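Local coordinates for CELL WALL surface anchor family protein (Streptococcus pneumoniae, PDB 2X9Z) that forms the repeating backbone subunit of the pneumococcal pilus, a cell-wall surface fibre probably involved in adhesion, at residues 62-73 / 110-121. The protein carries 1 engineered substitution. Sequence-based numbering, arbitrary orientation.
Sequences AFNKGTVKVTVD and KTVKITYSATLN
An antiparallel strand pair in a sheet of a Cna-B-like pilin domain joins 62-73 to 110-121, strand 110-120 lying between 33-42 and 61-72, with a loop interrupting the latter. At one end Ala-62 and Thr-119 form a hydrogen-bonded pair; past the break, Lys-69 with Thr-115 and Thr-71 with Lys-113 resume the ladder, Thr-71 N reaching Lys-113 O at 2.9 Å. Between these pairs the chain loops away from 110-121 through a type II turn from Asn-64 to Thr-67. Asn-64 N still donates to Ser-117 O, but Asn-64 O has moved off and Thr-67 OG1 stands in for it, taking the N-H of Ser-117 at 3.0 Å from its N, almost straight at 170°, while donating to Asn-64 O at 2.7 Å. A chi1 of 68° turns the hydroxyl to these two partners. Lys-65 N lies over one face of the Phe-63 ring, whose rim points at the face of Tyr-116 in an offset edge-to-face pair, planes at 63°; Phe-91 meets both rings. Val-68, Val-70, Val-72, Val-112 and Ile-114 continue this apolar face, which packs against the domain's other sheet, Trp-53 of strand 50-57 touching the last two. On the opposite face water bridges Thr-67 O and Thr-115 OG1. At the far end Asp-73 OD1 accepts the N-H of Thr-111, and OD2 is met from above the carboxylate plane by Lys-110 NZ in a 2.7 Å salt bridge, the lysine chain curling back.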
loop_
_atom_site.group_PDB
_atom_site.type_symbol
_atom_site.label_atom_id
_atom_site.label_comp_id
_atom_site.label_asym_id
_atom_site.label_seq_id
_atom_site.Cartn_x
_atom_site.Cartn_y
_atom_site.Cartn_z
ATOM N N ALA A 62 -14.186 -6.838 0.314
ATOM C CA ALA A 62 -14.375 -6.612 -1.114
ATOM C C ALA A 62 -14.351 -5.120 -1.398
ATOM O O ALA A 62 -15.280 -4.397 -1.039
ATOM C CB ALA A 62 -15.694 -7.212 -1.592
ATOM N N PHE A 63 -13.288 -4.658 -2.042
ATOM C CA PHE A 63 -13.200 -3.264 -2.464
ATOM C C PHE A 63 -14.429 -2.871 -3.290
ATOM O O PHE A 63 -14.806 -3.586 -4.214
ATOM C CB PHE A 63 -11.926 -3.034 -3.279
ATOM C CG PHE A 63 -11.835 -1.657 -3.875
ATOM C CD1 PHE A 63 -11.863 -0.532 -3.064
ATOM C CD2 PHE A 63 -11.756 -1.488 -5.246
ATOM C CE1 PHE A 63 -11.804 0.741 -3.612
ATOM C CE2 PHE A 63 -11.689 -0.218 -5.802
ATOM C CZ PHE A 63 -11.719 0.896 -4.982
ATOM N N ASN A 64 -15.063 -1.750 -2.947
ATOM C CA ASN A 64 -16.244 -1.296 -3.684
ATOM C C ASN A 64 -15.859 -0.349 -4.826
ATOM O O ASN A 64 -15.626 0.856 -4.627
ATOM C CB ASN A 64 -17.253 -0.617 -2.745
ATOM C CG ASN A 64 -17.857 -1.579 -1.732
ATOM O OD1 ASN A 64 -17.925 -2.786 -1.964
ATOM N ND2 ASN A 64 -18.308 -1.040 -0.607
ATOM N N LYS A 65 -15.782 -0.895 -6.031
ATOM C CA LYS A 65 -15.395 -0.081 -7.177
ATOM C C LYS A 65 -16.379 1.055 -7.400
ATOM O O LYS A 65 -17.585 0.887 -7.221
ATOM C CB LYS A 65 -15.290 -0.934 -8.437
ATOM C CG LYS A 65 -14.210 -1.996 -8.363
ATOM C CD LYS A 65 -14.186 -2.798 -9.645
ATOM C CE LYS A 65 -13.052 -3.797 -9.651
ATOM N NZ LYS A 65 -13.104 -4.585 -10.912
ATOM N N GLY A 66 -15.859 2.215 -7.789
ATOM C CA GLY A 66 -16.689 3.367 -8.086
ATOM C C GLY A 66 -16.881 4.283 -6.890
ATOM O O GLY A 66 -17.498 5.342 -7.026
ATOM N N THR A 67 -16.365 3.888 -5.726
ATOM C CA THR A 67 -16.582 4.660 -4.501
ATOM C C THR A 67 -15.447 5.611 -4.123
ATOM O O THR A 67 -15.533 6.285 -3.100
ATOM C CB THR A 67 -16.883 3.750 -3.277
ATOM O OG1 THR A 67 -15.722 2.987 -2.924
ATOM C CG2 THR A 67 -18.049 2.809 -3.576
ATOM N N VAL A 68 -14.386 5.672 -4.926
ATOM C CA VAL A 68 -13.237 6.512 -4.581
ATOM C C VAL A 68 -13.515 7.986 -4.861
ATOM O O VAL A 68 -13.914 8.352 -5.972
ATOM C CB VAL A 68 -11.950 6.072 -5.317
ATOM C CG1 VAL A 68 -10.772 6.931 -4.894
ATOM C CG2 VAL A 68 -11.653 4.612 -5.048
ATOM N N LYS A 69 -13.306 8.819 -3.843
ATOM C CA LYS A 69 -13.401 10.270 -3.973
ATOM C C LYS A 69 -12.112 10.896 -3.452
ATOM O O LYS A 69 -11.514 10.403 -2.497
ATOM C CB LYS A 69 -14.583 10.808 -3.159
ATOM C CG LYS A 69 -15.933 10.160 -3.462
ATOM C CD LYS A 69 -16.662 10.842 -4.604
ATOM C CE LYS A 69 -18.136 10.451 -4.639
ATOM N NZ LYS A 69 -18.314 9.006 -4.901
ATOM N N VAL A 70 -11.668 11.969 -4.093
ATOM C CA VAL A 70 -10.436 12.628 -3.669
ATOM C C VAL A 70 -10.596 14.147 -3.616
ATOM O O VAL A 70 -11.127 14.764 -4.548
ATOM C CB VAL A 70 -9.238 12.231 -4.571
ATOM C CG1 VAL A 70 -9.532 12.509 -6.037
ATOM C CG2 VAL A 70 -7.964 12.935 -4.122
ATOM N N THR A 71 -10.136 14.730 -2.512
ATOM C CA THR A 71 -10.208 16.166 -2.285
ATOM C C THR A 71 -8.843 16.696 -1.863
ATOM O O THR A 71 -8.036 15.967 -1.275
ATOM C CB THR A 71 -11.236 16.523 -1.173
ATOM O OG1 THR A 71 -10.855 15.894 0.057
ATOM C CG2 THR A 71 -12.648 16.084 -1.568
ATOM N N VAL A 72 -8.591 17.960 -2.182
ATOM C CA VAL A 72 -7.466 18.694 -1.614
ATOM C C VAL A 72 -8.038 19.872 -0.832
ATOM O O VAL A 72 -8.808 20.662 -1.373
ATOM C CB VAL A 72 -6.516 19.215 -2.701
ATOM C CG1 VAL A 72 -5.404 20.047 -2.071
ATOM C CG2 VAL A 72 -5.949 18.061 -3.516
ATOM N N ASP A 73 -7.690 19.966 0.451
ATOM C CA ASP A 73 -8.271 20.959 1.353
ATOM C C ASP A 73 -9.798 20.973 1.240
ATOM O O ASP A 73 -10.434 22.024 1.249
ATOM C CB ASP A 73 -7.670 22.349 1.117
ATOM C CG ASP A 73 -6.212 22.445 1.566
ATOM O OD1 ASP A 73 -5.719 21.533 2.258
ATOM O OD2 ASP A 73 -5.544 23.439 1.230
ATOM N N LYS A 110 -0.771 21.257 2.576
ATOM C CA LYS A 110 -1.985 20.900 1.843
ATOM C C LYS A 110 -2.441 19.519 2.295
ATOM O O LYS A 110 -1.620 18.624 2.521
ATOM C CB LYS A 110 -1.741 20.898 0.326
ATOM C CG LYS A 110 -1.298 22.242 -0.255
ATOM C CD LYS A 110 -2.325 23.352 -0.044
ATOM C CE LYS A 110 -3.281 23.456 -1.211
ATOM N NZ LYS A 110 -4.374 24.447 -0.977
ATOM N N THR A 111 -3.748 19.345 2.442
ATOM C CA THR A 111 -4.287 18.084 2.924
ATOM C C THR A 111 -5.049 17.362 1.833
ATOM O O THR A 111 -6.068 17.858 1.349
ATOM C CB THR A 111 -5.240 18.320 4.100
ATOM O OG1 THR A 111 -4.526 18.962 5.164
ATOM C CG2 THR A 111 -5.811 17.008 4.599
ATOM N N VAL A 112 -4.564 16.181 1.458
ATOM C CA VAL A 112 -5.262 15.344 0.487
ATOM C C VAL A 112 -6.066 14.305 1.249
ATOM O O VAL A 112 -5.540 13.668 2.154
ATOM C CB VAL A 112 -4.284 14.615 -0.466
ATOM C CG1 VAL A 112 -5.061 13.837 -1.525
ATOM C CG2 VAL A 112 -3.340 15.607 -1.127
ATOM N N LYS A 113 -7.337 14.147 0.897
ATOM C CA LYS A 113 -8.164 13.115 1.503
ATOM C C LYS A 113 -8.769 12.232 0.417
ATOM O O LYS A 113 -9.364 12.719 -0.550
ATOM C CB LYS A 113 -9.275 13.746 2.347
ATOM C CG LYS A 113 -10.203 12.743 3.027
ATOM C CD LYS A 113 -11.160 13.473 3.960
ATOM C CE LYS A 113 -12.241 12.571 4.505
ATOM N NZ LYS A 113 -13.180 13.359 5.345
ATOM N N ILE A 114 -8.595 10.929 0.579
ATOM C CA ILE A 114 -9.150 9.947 -0.338
ATOM C C ILE A 114 -10.118 9.087 0.461
ATOM O O ILE A 114 -9.761 8.548 1.512
ATOM C CB ILE A 114 -8.053 9.047 -0.929
ATOM C CG1 ILE A 114 -7.036 9.893 -1.696
ATOM C CG2 ILE A 114 -8.666 7.957 -1.825
ATOM C CD1 ILE A 114 -5.784 9.121 -2.087
ATOM N N THR A 115 -11.353 8.980 -0.011
ATOM C CA THR A 115 -12.350 8.164 0.674
ATOM C C THR A 115 -12.859 7.077 -0.259
ATOM O O THR A 115 -12.855 7.234 -1.486
ATOM C CB THR A 115 -13.534 9.008 1.189
ATOM O OG1 THR A 115 -14.219 9.602 0.082
ATOM C CG2 THR A 115 -13.056 10.114 2.112
ATOM N N TYR A 116 -13.302 5.971 0.331
ATOM C CA TYR A 116 -13.855 4.848 -0.427
ATOM C C TYR A 116 -14.466 3.870 0.560
ATOM O O TYR A 116 -14.327 4.034 1.769
ATOM C CB TYR A 116 -12.767 4.143 -1.244
ATOM C CG TYR A 116 -11.752 3.413 -0.397
ATOM C CD1 TYR A 116 -11.933 2.069 -0.063
ATOM C CD2 TYR A 116 -10.620 4.061 0.082
ATOM C CE1 TYR A 116 -11.009 1.383 0.720
ATOM C CE2 TYR A 116 -9.684 3.386 0.863
ATOM C CZ TYR A 116 -9.890 2.049 1.180
ATOM O OH TYR A 116 -8.974 1.381 1.951
ATOM N N SER A 117 -15.138 2.852 0.049
ATOM C CA SER A 117 -15.667 1.829 0.938
ATOM C C SER A 117 -15.308 0.430 0.467
ATOM O O SER A 117 -14.881 0.229 -0.681
ATOM C CB SER A 117 -17.179 1.974 1.112
ATOM O OG SER A 117 -17.859 1.760 -0.110
ATOM N N ALA A 118 -15.469 -0.528 1.376
ATOM C CA ALA A 118 -15.301 -1.940 1.074
ATOM C C ALA A 118 -16.379 -2.689 1.829
ATOM O O ALA A 118 -16.929 -2.179 2.796
ATOM C CB ALA A 118 -13.930 -2.417 1.491
ATOM N N THR A 119 -16.692 -3.894 1.378
ATOM C CA THR A 119 -17.754 -4.676 1.991
ATOM C C THR A 119 -17.166 -5.911 2.654
ATOM O O THR A 119 -16.403 -6.647 2.032
ATOM C CB THR A 119 -18.757 -5.128 0.923
ATOM O OG1 THR A 119 -19.270 -3.978 0.249
ATOM C CG2 THR A 119 -19.913 -5.893 1.546
ATOM N N LEU A 120 -17.517 -6.146 3.914
ATOM C CA LEU A 120 -17.096 -7.375 4.572
ATOM C C LEU A 120 -17.854 -8.543 3.942
ATOM O O LEU A 120 -19.081 -8.526 3.876
ATOM C CB LEU A 120 -17.343 -7.313 6.085
ATOM C CG LEU A 120 -16.735 -8.443 6.920
ATOM C CD1 LEU A 120 -15.217 -8.391 6.867
ATOM C CD2 LEU A 120 -17.222 -8.378 8.359
ATOM N N ASN A 121 -17.130 -9.542 3.454
ATOM C CA ASN A 121 -17.766 -10.632 2.718
ATOM C C ASN A 121 -17.638 -11.988 3.409
ATOM O O ASN A 121 -17.003 -12.104 4.455
ATOM C CB ASN A 121 -17.237 -10.690 1.280
ATOM C CG ASN A 121 -15.760 -11.022 1.219
ATOM O OD1 ASN A 121 -15.319 -11.995 1.822
ATOM N ND2 ASN A 121 -14.984 -10.204 0.505
HETATM O O HOH W 1 -16.044 7.763 -0.918
HETATM O O HOH W 2 -8.925 17.277 1.573
HETATM O O HOH W 3 -12.281 12.756 -0.163
HETATM O O HOH W 4 -4.932 21.702 4.965
#